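Local coordinates for protein AP endonuclease, family 2 (Brucella melitensis biovar Abortus, PDB 3NGF) that probably catalyses the isomerisation of hydroxypyruvate on a manganese-bearing TIM barrel of the AP endonuclease family 2 type, at residues Ala35-Val40 with Ala259-Tyr264; Asp51-Glu56 with Leu103-Arg108; Ala124-Phe129 with Gly159-His164. One frame throughout, in Å; residues are numbered along the deposited sequence. Where two conformers were deposited one is given.

Interaction 1 of 3, residues Ala35-Val40 with Ala259-Tyr264; sequences AGFGGV and AWFAPY
Ala35 meets Phe261 through its backbone: the carbonyl O of Ala35 lies 3.5 Å from CE2 of Phe261, in the plane of that ring and at its edge. Gly36 follows, closing helix 25-34 with a Schellman motif; its positive phi of 94° is a backbone shape that suits glycine. Its own O reaches the same rim, 3.5 Å from Phe261 CZ. The main contact comes with Phe37, whose ring forms an offset stack with that of Phe261. The centroids are 4.0 Å apart and the planes differ by only 6°, with Phe261 CE2 over the centre of the Phe37 ring. Phe261 extends into this position with CG anti to the backbone N (chi1 -180°), and its CB rests on a face of Trp260. After Phe37 the chain enters strand 39-41. Phe12 of strand 11-15 touches both stacked rings, so the C-terminal loop is packed against the start of the barrel. No hydrogen bond crosses between the segments: the contact probably rests mainly on dispersion between the ring faces, and the two carbonyl oxygens probably add a weak electrostatic attraction to the electropositive C-H rim of Phe261.

Interaction 2 of 3, residues Asp51-Glu56 with Leu103-Arg108; sequences DVIARE and LALDCR
With CG2 of Ile53 anti to the backbone N and CG1 beside it (chi1 -66°), the short branch of Ile53 is presented to Leu105. Leu105 has its CG anti to the carbonyl carbon (chi1 -52°), which swings its two methyl groups to the helix containing Ile53. CG2 of Ile53 meets both of them, at 3.4 Å from Leu105 CD2 and at 3.6 Å from Leu105 CD1; Ile53 was modelled in two conformers, so the shortness of this approach should not be pressed. The same CD2 also reaches the main chain, lying 3.4 Å from the N of Ala54. Here the backbones come close, with the CA atoms of Ala54 and Leu105 only 5.1 Å apart. The small side chain of Ala54 fits this approach: its CB sits 3.5 Å from the carbonyl O of Ala104 and also touches Leu105 CD2. The contact is therefore largely apolar, without a hydrogen bond across it, made by methyl groups against each other and against main-chain atoms where helix 88-104 ends. Just beyond it, Asp106 takes a positive phi as the C-prime residue of the Schellman motif that ends this helix. Helix 50-59 thus packs beside the end of helix 88-104, two neighbouring helices of the barrel's outer layer. Leu105 also reaches Leu57 on helix 50-59 and Gln64 and Phe67 on strand 63-68, placing its side chain between the helical layer and the barrel wall.

Interaction 3 of 3, residues Ala124-Phe129 with Gly159-His164; sequences ACEETF and GYFIVH
Phe161 and Phe129 carry most of this contact, in which a loop of the TIM barrel, running from strand 146-149 to helix 165-175, packs on helix 122-140. Phe161 is the larger contributor: its ring reaches across to the helix and touches three residues there, Cys125, Glu126 and Phe129. Its CG stands anti to the backbone N (chi1 175°), which sends the ring out from the loop. Phe129 has the same first torsion, yet the two side chains cross at about a right angle. Their ring planes are inclined by 31° and their centroids lie 5.4 Å apart, an oblique meeting that is neither a parallel stack nor a T-shaped pair. The closest approach in it is CD1 of Phe129 to CE2 of Phe161, at 3.5 Å. One turn earlier on the helix, Cys125 places its CB 3.8 Å from CE1 of Phe161. Both phenylalanines also touch Ser114 and helix 165-175, Phe129 through Val175 and Phe161 through Leu171, so the aromatic pair joins two successive helices of the barrel to the loop between them. Glu126 brings its aliphatic part to Phe161, while its carboxylate forms salt bridges with Arg174 and Arg122; Arg122 also hydrogen-bonds to the carbonyl O of Phe161. The CG of Glu126 lies at the edge of the Phe161 ring, near its plane and 4.0 Å from CZ.

How the interactions relate
The three contacts are spread round one eight-stranded parallel barrel. Interaction 1 brings the C-terminal loop back to the beginning of the barrel, and the sequence between its two segments holds both other contacts. Interactions 1 and 2 are linked in sequence by strand 39-41 and helix 50-59, yet their centres are 21 Å apart. Interaction 3 lies across the chain's centre from both, at about 35 Å from interaction 1 and 30 Å from interaction 2, between centres. Interactions 3 and 1 lie nearer the manganese site of Glu150, Asp185, Gln211 and Glu247, without taking part in it: the side chain of Phe129 is about 9 Å from that of Glu150, and that of Phe37 about 11 Å from that of Glu247. Interaction 2 lies away from this site.

Interaction 1 of 3, residues Ala35-Val40 with Ala259-Tyr264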
loop_
_atom_site.group_PDB
_atom_site.type_symbol
_atom_site.label_atom_id
_atom_site.label_comp_id
_atom_site.label_asym_id
_atom_site.label_seq_id
_atom_site.Cartn_x
_atom_site.Cartn_y
_atom_site.Cartn_z
ATOM N N ALA A 35 16.896 -3.347 12.649
ATOM C CA ALA A 35 17.404 -2.367 11.675
ATOM C C ALA A 35 16.869 -0.974 12.019
ATOM O O ALA A 35 17.258 -0.010 11.408
ATOM C CB ALA A 35 17.016 -2.775 10.220
ATOM N N GLY A 36 15.982 -0.889 13.016
ATOM C CA GLY A 36 15.463 0.378 13.508
ATOM C C GLY A 36 14.159 0.848 12.903
ATOM O O GLY A 36 13.812 2.026 13.026
ATOM N N PHE A 37 13.423 -0.049 12.240
ATOM C CA PHE A 37 12.060 0.296 11.793
ATOM C C PHE A 37 11.096 0.149 12.971
ATOM O O PHE A 37 11.191 -0.810 13.733
ATOM C CB PHE A 37 11.618 -0.600 10.638
ATOM C CG PHE A 37 12.349 -0.319 9.348
ATOM C CD1 PHE A 37 11.918 0.682 8.473
ATOM C CD2 PHE A 37 13.473 -1.043 9.022
ATOM C CE1 PHE A 37 12.609 0.946 7.299
ATOM C CE2 PHE A 37 14.175 -0.780 7.839
ATOM C CZ PHE A 37 13.738 0.214 6.985
ATOM N N GLY A 38 10.182 1.104 13.105
ATOM C CA GLY A 38 9.106 1.043 14.107
ATOM C C GLY A 38 7.800 0.545 13.517
ATOM O O GLY A 38 6.855 0.233 14.257
ATOM N N GLY A 39 7.732 0.481 12.191
ATOM C CA GLY A 39 6.530 0.030 11.492
ATOM C C GLY A 39 6.857 -0.921 10.370
ATOM O O GLY A 39 7.976 -0.895 9.822
ATOM N N VAL A 40 5.887 -1.778 10.030
ATOM C CA VAL A 40 6.026 -2.685 8.904
ATOM C C VAL A 40 4.739 -2.713 8.063
ATOM O O VAL A 40 3.650 -2.371 8.543
ATOM C CB VAL A 40 6.384 -4.123 9.331
ATOM C CG1 VAL A 40 7.760 -4.167 10.010
ATOM C CG2 VAL A 40 5.308 -4.706 10.250
ATOM N N ALA A 259 22.014 2.437 4.390
ATOM C CA ALA A 259 22.644 3.726 4.707
ATOM C C ALA A 259 21.671 4.904 4.545
ATOM O O ALA A 259 21.709 5.855 5.319
ATOM C CB ALA A 259 23.943 3.969 3.848
ATOM N N TRP A 260 20.775 4.828 3.556
ATOM C CA TRP A 260 19.839 5.915 3.277
ATOM C C TRP A 260 18.931 6.154 4.469
ATOM O O TRP A 260 18.475 7.277 4.698
ATOM C CB TRP A 260 18.978 5.603 2.030
ATOM C CG TRP A 260 17.956 4.544 2.239
ATOM C CD1 TRP A 260 18.078 3.223 1.965
ATOM C CD2 TRP A 260 16.633 4.720 2.787
ATOM N NE1 TRP A 260 16.926 2.552 2.314
ATOM C CE2 TRP A 260 16.029 3.449 2.830
ATOM C CE3 TRP A 260 15.925 5.825 3.266
ATOM C CZ2 TRP A 260 14.739 3.248 3.339
ATOM C CZ3 TRP A 260 14.645 5.639 3.748
ATOM C CH2 TRP A 260 14.057 4.355 3.773
ATOM N N PHE A 261 18.657 5.070 5.205
ATOM C CA PHE A 261 17.728 5.078 6.343
ATOM C C PHE A 261 18.401 5.530 7.649
ATOM O O PHE A 261 17.710 5.834 8.620
ATOM C CB PHE A 261 17.148 3.672 6.483
ATOM C CG PHE A 261 16.164 3.497 7.614
ATOM C CD1 PHE A 261 15.031 4.289 7.703
ATOM C CD2 PHE A 261 16.355 2.491 8.559
ATOM C CE1 PHE A 261 14.103 4.104 8.735
ATOM C CE2 PHE A 261 15.424 2.294 9.609
ATOM C CZ PHE A 261 14.309 3.106 9.702
ATOM N N ALA A 262 19.737 5.558 7.679
ATOM C CA ALA A 262 20.493 5.894 8.910
ATOM C C ALA A 262 19.994 7.141 9.666
ATOM O O ALA A 262 19.835 7.085 10.874
ATOM C CB ALA A 262 21.999 6.002 8.619
ATOM N N PRO A 263 19.730 8.254 8.961
ATOM C CA PRO A 263 19.212 9.462 9.620
ATOM C C PRO A 263 17.839 9.324 10.287
ATOM O O PRO A 263 17.474 10.163 11.109
ATOM C CB PRO A 263 19.090 10.462 8.462
ATOM C CG PRO A 263 20.070 9.983 7.440
ATOM C CD PRO A 263 20.041 8.496 7.542
ATOM N N TYR A 264 17.081 8.294 9.916
ATOM C CA TYR A 264 15.680 8.184 10.298
ATOM C C TYR A 264 15.394 7.057 11.280
ATOM O O TYR A 264 14.265 6.951 11.766
ATOM C CB TYR A 264 14.837 7.962 9.038
ATOM C CG TYR A 264 15.044 9.035 8.012
ATOM C CD1 TYR A 264 14.521 10.308 8.212
ATOM C CD2 TYR A 264 15.782 8.798 6.855
ATOM C CE1 TYR A 264 14.711 11.306 7.289
ATOM C CE2 TYR A 264 15.984 9.800 5.920
ATOM C CZ TYR A 264 15.447 11.048 6.152
ATOM O OH TYR A 264 15.614 12.040 5.245
#

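Interaction 2 of 3, residues Asp51-Glu56 with Leu103-Arg108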
loop_
_atom_site.group_PDB
_atom_site.type_symbol
_atom_site.label_atom_id
_atom_site.label_comp_id
_atom_site.label_asym_id
_atom_site.label_seq_id
_atom_site.Cartn_x
_atom_site.Cartn_y
_atom_site.Cartn_z
ATOM N N ASP A 51 -3.120 -14.450 15.112
ATOM C CA ASP A 51 -2.571 -14.373 16.460
ATOM C C ASP A 51 -1.017 -14.398 16.445
ATOM O O ASP A 51 -0.367 -13.774 17.296
ATOM C CB ASP A 51 -3.066 -15.518 17.340
ATOM C CG ASP A 51 -4.517 -15.377 17.795
ATOM O OD1 ASP A 51 -5.204 -14.379 17.471
ATOM O OD2 ASP A 51 -4.940 -16.306 18.539
ATOM N N VAL A 52 -0.429 -15.169 15.528
ATOM C CA VAL A 52 1.014 -15.293 15.414
ATOM C C VAL A 52 1.599 -13.962 14.927
ATOM O O VAL A 52 2.549 -13.467 15.512
ATOM C CB VAL A 52 1.418 -16.477 14.476
ATOM C CG1 VAL A 52 2.931 -16.480 14.175
ATOM C CG2 VAL A 52 0.948 -17.808 15.079
ATOM N N ILE A 53 1.017 -13.382 13.873
ATOM C CA ILE A 53 1.461 -12.067 13.395
ATOM C C ILE A 53 1.292 -10.997 14.478
ATOM O O ILE A 53 2.193 -10.182 14.689
ATOM C CB ILE A 53 0.730 -11.621 12.103
ATOM C CG1 ILE A 53 1.095 -12.524 10.927
ATOM C CG2 ILE A 53 1.104 -10.177 11.753
ATOM C CD1 ILE A 53 0.257 -12.229 9.638
ATOM N N ALA A 54 0.177 -11.033 15.215
ATOM C CA ALA A 54 -0.035 -10.079 16.351
ATOM C C ALA A 54 1.123 -10.173 17.366
ATOM O O ALA A 54 1.636 -9.140 17.856
ATOM C CB ALA A 54 -1.399 -10.361 17.070
ATOM N N ARG A 55 1.533 -11.397 17.670
ATOM C CA ARG A 55 2.633 -11.633 18.621
ATOM C C ARG A 55 3.976 -11.193 18.052
ATOM O O ARG A 55 4.808 -10.644 18.760
ATOM C CB ARG A 55 2.655 -13.091 19.098
ATOM C CG ARG A 55 1.607 -13.392 20.191
ATOM C CD ARG A 55 1.817 -14.785 20.778
ATOM N NE ARG A 55 1.469 -15.852 19.819
ATOM C CZ ARG A 55 0.259 -16.356 19.637
ATOM N NH1 ARG A 55 0.062 -17.312 18.733
ATOM N NH2 ARG A 55 -0.766 -15.922 20.347
ATOM N N GLU A 56 4.180 -11.381 16.752
ATOM C CA GLU A 56 5.374 -10.826 16.101
ATOM C C GLU A 56 5.478 -9.311 16.303
ATOM O O GLU A 56 6.550 -8.786 16.634
ATOM C CB GLU A 56 5.377 -11.102 14.601
ATOM C CG GLU A 56 5.572 -12.517 14.134
ATOM C CD GLU A 56 6.940 -13.105 14.416
ATOM O OE1 GLU A 56 7.891 -12.371 14.832
ATOM O OE2 GLU A 56 7.062 -14.333 14.198
ATOM N N LEU A 103 -8.184 -6.081 12.846
ATOM C CA LEU A 103 -8.414 -5.924 14.280
ATOM C C LEU A 103 -7.335 -6.641 15.105
ATOM O O LEU A 103 -6.812 -6.067 16.073
ATOM C CB LEU A 103 -9.836 -6.384 14.628
ATOM C CG LEU A 103 -10.956 -5.549 13.985
ATOM C CD1 LEU A 103 -12.357 -6.170 14.232
ATOM C CD2 LEU A 103 -10.932 -4.101 14.515
ATOM N N ALA A 104 -6.972 -7.860 14.719
ATOM C CA ALA A 104 -5.900 -8.586 15.393
ATOM C C ALA A 104 -4.554 -7.866 15.430
ATOM O O ALA A 104 -3.820 -7.934 16.430
ATOM C CB ALA A 104 -5.746 -10.005 14.817
ATOM N N LEU A 105 -4.220 -7.190 14.330
ATOM C CA LEU A 105 -2.955 -6.496 14.182
ATOM C C LEU A 105 -3.011 -4.993 14.517
ATOM O O LEU A 105 -1.999 -4.292 14.357
ATOM C CB LEU A 105 -2.440 -6.667 12.741
ATOM C CG LEU A 105 -2.367 -8.089 12.186
ATOM C CD1 LEU A 105 -1.631 -8.101 10.839
ATOM C CD2 LEU A 105 -1.756 -9.056 13.152
ATOM N N ASP A 106 -4.165 -4.521 15.008
ATOM C CA ASP A 106 -4.439 -3.094 15.235
ATOM C C ASP A 106 -4.004 -2.219 14.027
ATOM O O ASP A 106 -3.346 -1.176 14.195
ATOM C CB ASP A 106 -3.763 -2.647 16.529
ATOM C CG ASP A 106 -4.176 -1.243 16.980
ATOM O OD1 ASP A 106 -5.286 -0.780 16.658
ATOM O OD2 ASP A 106 -3.357 -0.597 17.685
ATOM N N CYS A 107 -4.369 -2.660 12.826
ATOM C CA CYS A 107 -4.000 -1.969 11.589
ATOM C C CYS A 107 -5.172 -1.104 11.184
ATOM O O CYS A 107 -6.327 -1.578 11.173
ATOM C CB CYS A 107 -3.677 -2.965 10.489
ATOM S SG CYS A 107 -3.111 -2.197 8.944
ATOM N N ARG A 108 -4.869 0.161 10.886
ATOM C CA ARG A 108 -5.841 1.205 10.603
ATOM C C ARG A 108 -6.060 1.468 9.098
ATOM O O ARG A 108 -6.907 2.292 8.730
ATOM C CB ARG A 108 -5.383 2.508 11.280
ATOM C CG ARG A 108 -5.002 2.355 12.771
ATOM C CD ARG A 108 -6.184 1.840 13.564
ATOM N NE ARG A 108 -5.896 1.625 14.987
ATOM C CZ ARG A 108 -5.746 2.591 15.891
ATOM N NH1 ARG A 108 -5.843 3.870 15.547
ATOM N NH2 ARG A 108 -5.515 2.272 17.154
#

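Interaction 3 of 3, residues Ala124-Phe129 with Gly159-His164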
loop_
_atom_site.group_PDB
_atom_site.type_symbol
_atom_site.label_atom_id
_atom_site.label_comp_id
_atom_site.label_asym_id
_atom_site.label_seq_id
_atom_site.Cartn_x
_atom_site.Cartn_y
_atom_site.Cartn_z
ATOM N N ALA A 124 -19.008 -0.270 -16.326
ATOM C CA ALA A 124 -19.406 -1.331 -15.386
ATOM C C ALA A 124 -18.339 -1.494 -14.308
ATOM O O ALA A 124 -18.656 -1.692 -13.126
ATOM C CB ALA A 124 -19.602 -2.657 -16.102
ATOM N N CYS A 125 -17.076 -1.415 -14.707
ATOM C CA CYS A 125 -15.987 -1.579 -13.748
ATOM C C CYS A 125 -15.950 -0.473 -12.701
ATOM O O CYS A 125 -15.765 -0.742 -11.499
ATOM C CB CYS A 125 -14.625 -1.638 -14.457
ATOM S SG CYS A 125 -14.336 -3.149 -15.432
ATOM N N GLU A 126 -16.101 0.763 -13.162
ATOM C CA GLU A 126 -16.105 1.918 -12.272
ATOM C C GLU A 126 -17.302 1.884 -11.334
ATOM O O GLU A 126 -17.165 2.214 -10.174
ATOM C CB GLU A 126 -16.084 3.220 -13.057
ATOM C CG GLU A 126 -14.794 3.430 -13.831
ATOM C CD GLU A 126 -14.742 4.733 -14.601
ATOM O OE1 GLU A 126 -15.725 5.528 -14.529
ATOM O OE2 GLU A 126 -13.719 4.968 -15.308
ATOM N N GLU A 127 -18.460 1.480 -11.850
ATOM C CA GLU A 127 -19.657 1.325 -11.030
ATOM C C GLU A 127 -19.466 0.279 -9.935
ATOM O O GLU A 127 -19.867 0.496 -8.790
ATOM C CB GLU A 127 -20.883 0.987 -11.897
ATOM C CG GLU A 127 -21.470 2.231 -12.521
ATOM C CD GLU A 127 -22.610 1.974 -13.470
ATOM O OE1 GLU A 127 -22.962 0.794 -13.726
ATOM O OE2 GLU A 127 -23.150 2.984 -13.971
ATOM N N THR A 128 -18.829 -0.830 -10.290
ATOM C CA THR A 128 -18.604 -1.930 -9.342
ATOM C C THR A 128 -17.571 -1.518 -8.294
ATOM O O THR A 128 -17.735 -1.809 -7.101
ATOM C CB THR A 128 -18.205 -3.214 -10.092
ATOM O OG1 THR A 128 -19.328 -3.679 -10.874
ATOM C CG2 THR A 128 -17.735 -4.285 -9.109
ATOM N N PHE A 129 -16.532 -0.815 -8.742
ATOM C CA PHE A 129 -15.540 -0.213 -7.834
ATOM C C PHE A 129 -16.214 0.638 -6.760
ATOM O O PHE A 129 -15.937 0.474 -5.571
ATOM C CB PHE A 129 -14.533 0.632 -8.635
ATOM C CG PHE A 129 -13.529 1.386 -7.779
ATOM C CD1 PHE A 129 -12.271 0.863 -7.544
ATOM C CD2 PHE A 129 -13.820 2.631 -7.256
ATOM C CE1 PHE A 129 -11.336 1.551 -6.791
ATOM C CE2 PHE A 129 -12.854 3.318 -6.485
ATOM C CZ PHE A 129 -11.630 2.757 -6.260
ATOM N N GLY A 159 -2.872 -3.824 -17.883
ATOM C CA GLY A 159 -4.298 -4.140 -17.832
ATOM C C GLY A 159 -4.951 -3.883 -16.488
ATOM O O GLY A 159 -6.155 -4.086 -16.342
ATOM N N TYR A 160 -4.175 -3.408 -15.515
ATOM C CA TYR A 160 -4.736 -3.046 -14.214
ATOM C C TYR A 160 -5.753 -1.902 -14.326
ATOM O O TYR A 160 -5.600 -0.975 -15.141
ATOM C CB TYR A 160 -3.631 -2.676 -13.204
ATOM C CG TYR A 160 -4.090 -2.740 -11.788
ATOM C CD1 TYR A 160 -4.408 -3.955 -11.194
ATOM C CD2 TYR A 160 -4.203 -1.576 -11.012
ATOM C CE1 TYR A 160 -4.852 -4.009 -9.861
ATOM C CE2 TYR A 160 -4.658 -1.631 -9.689
ATOM C CZ TYR A 160 -4.971 -2.843 -9.121
ATOM O OH TYR A 160 -5.428 -2.897 -7.807
ATOM N N PHE A 161 -6.776 -1.982 -13.491
ATOM C CA PHE A 161 -7.896 -1.031 -13.484
ATOM C C PHE A 161 -7.488 0.429 -13.368
ATOM O O PHE A 161 -8.018 1.250 -14.094
ATOM C CB PHE A 161 -8.835 -1.366 -12.331
ATOM C CG PHE A 161 -9.957 -0.388 -12.151
ATOM C CD1 PHE A 161 -10.952 -0.239 -13.134
ATOM C CD2 PHE A 161 -10.041 0.357 -10.982
ATOM C CE1 PHE A 161 -11.996 0.664 -12.946
ATOM C CE2 PHE A 161 -11.080 1.257 -10.782
ATOM C CZ PHE A 161 -12.064 1.409 -11.760
ATOM N N ILE A 162 -6.569 0.743 -12.449
ATOM C CA ILE A 162 -6.271 2.137 -12.109
ATOM C C ILE A 162 -4.756 2.365 -12.061
ATOM O O ILE A 162 -4.021 1.687 -11.326
ATOM C CB ILE A 162 -6.978 2.570 -10.774
ATOM C CG1 ILE A 162 -6.656 4.023 -10.402
ATOM C CG2 ILE A 162 -6.631 1.624 -9.639
ATOM C CD1 ILE A 162 -7.120 5.016 -11.391
ATOM N N VAL A 163 -4.290 3.267 -12.924
ATOM C CA VAL A 163 -2.847 3.523 -13.084
ATOM C C VAL A 163 -2.495 5.023 -13.111
ATOM O O VAL A 163 -1.349 5.394 -13.437
ATOM C CB VAL A 163 -2.297 2.790 -14.353
ATOM C CG1 VAL A 163 -2.488 1.282 -14.228
ATOM C CG2 VAL A 163 -2.965 3.273 -15.634
ATOM N N HIS A 164 -3.460 5.900 -12.795
ATOM C CA HIS A 164 -3.200 7.350 -12.740
ATOM C C HIS A 164 -3.700 7.954 -11.439
ATOM O O HIS A 164 -4.817 7.633 -10.968
ATOM C CB HIS A 164 -3.804 8.076 -13.943
ATOM C CG HIS A 164 -3.140 7.736 -15.237
ATOM N ND1 HIS A 164 -1.923 8.268 -15.598
ATOM C CD2 HIS A 164 -3.519 6.929 -16.252
ATOM C CE1 HIS A 164 -1.567 7.785 -16.776
ATOM N NE2 HIS A 164 -2.519 6.970 -17.195
#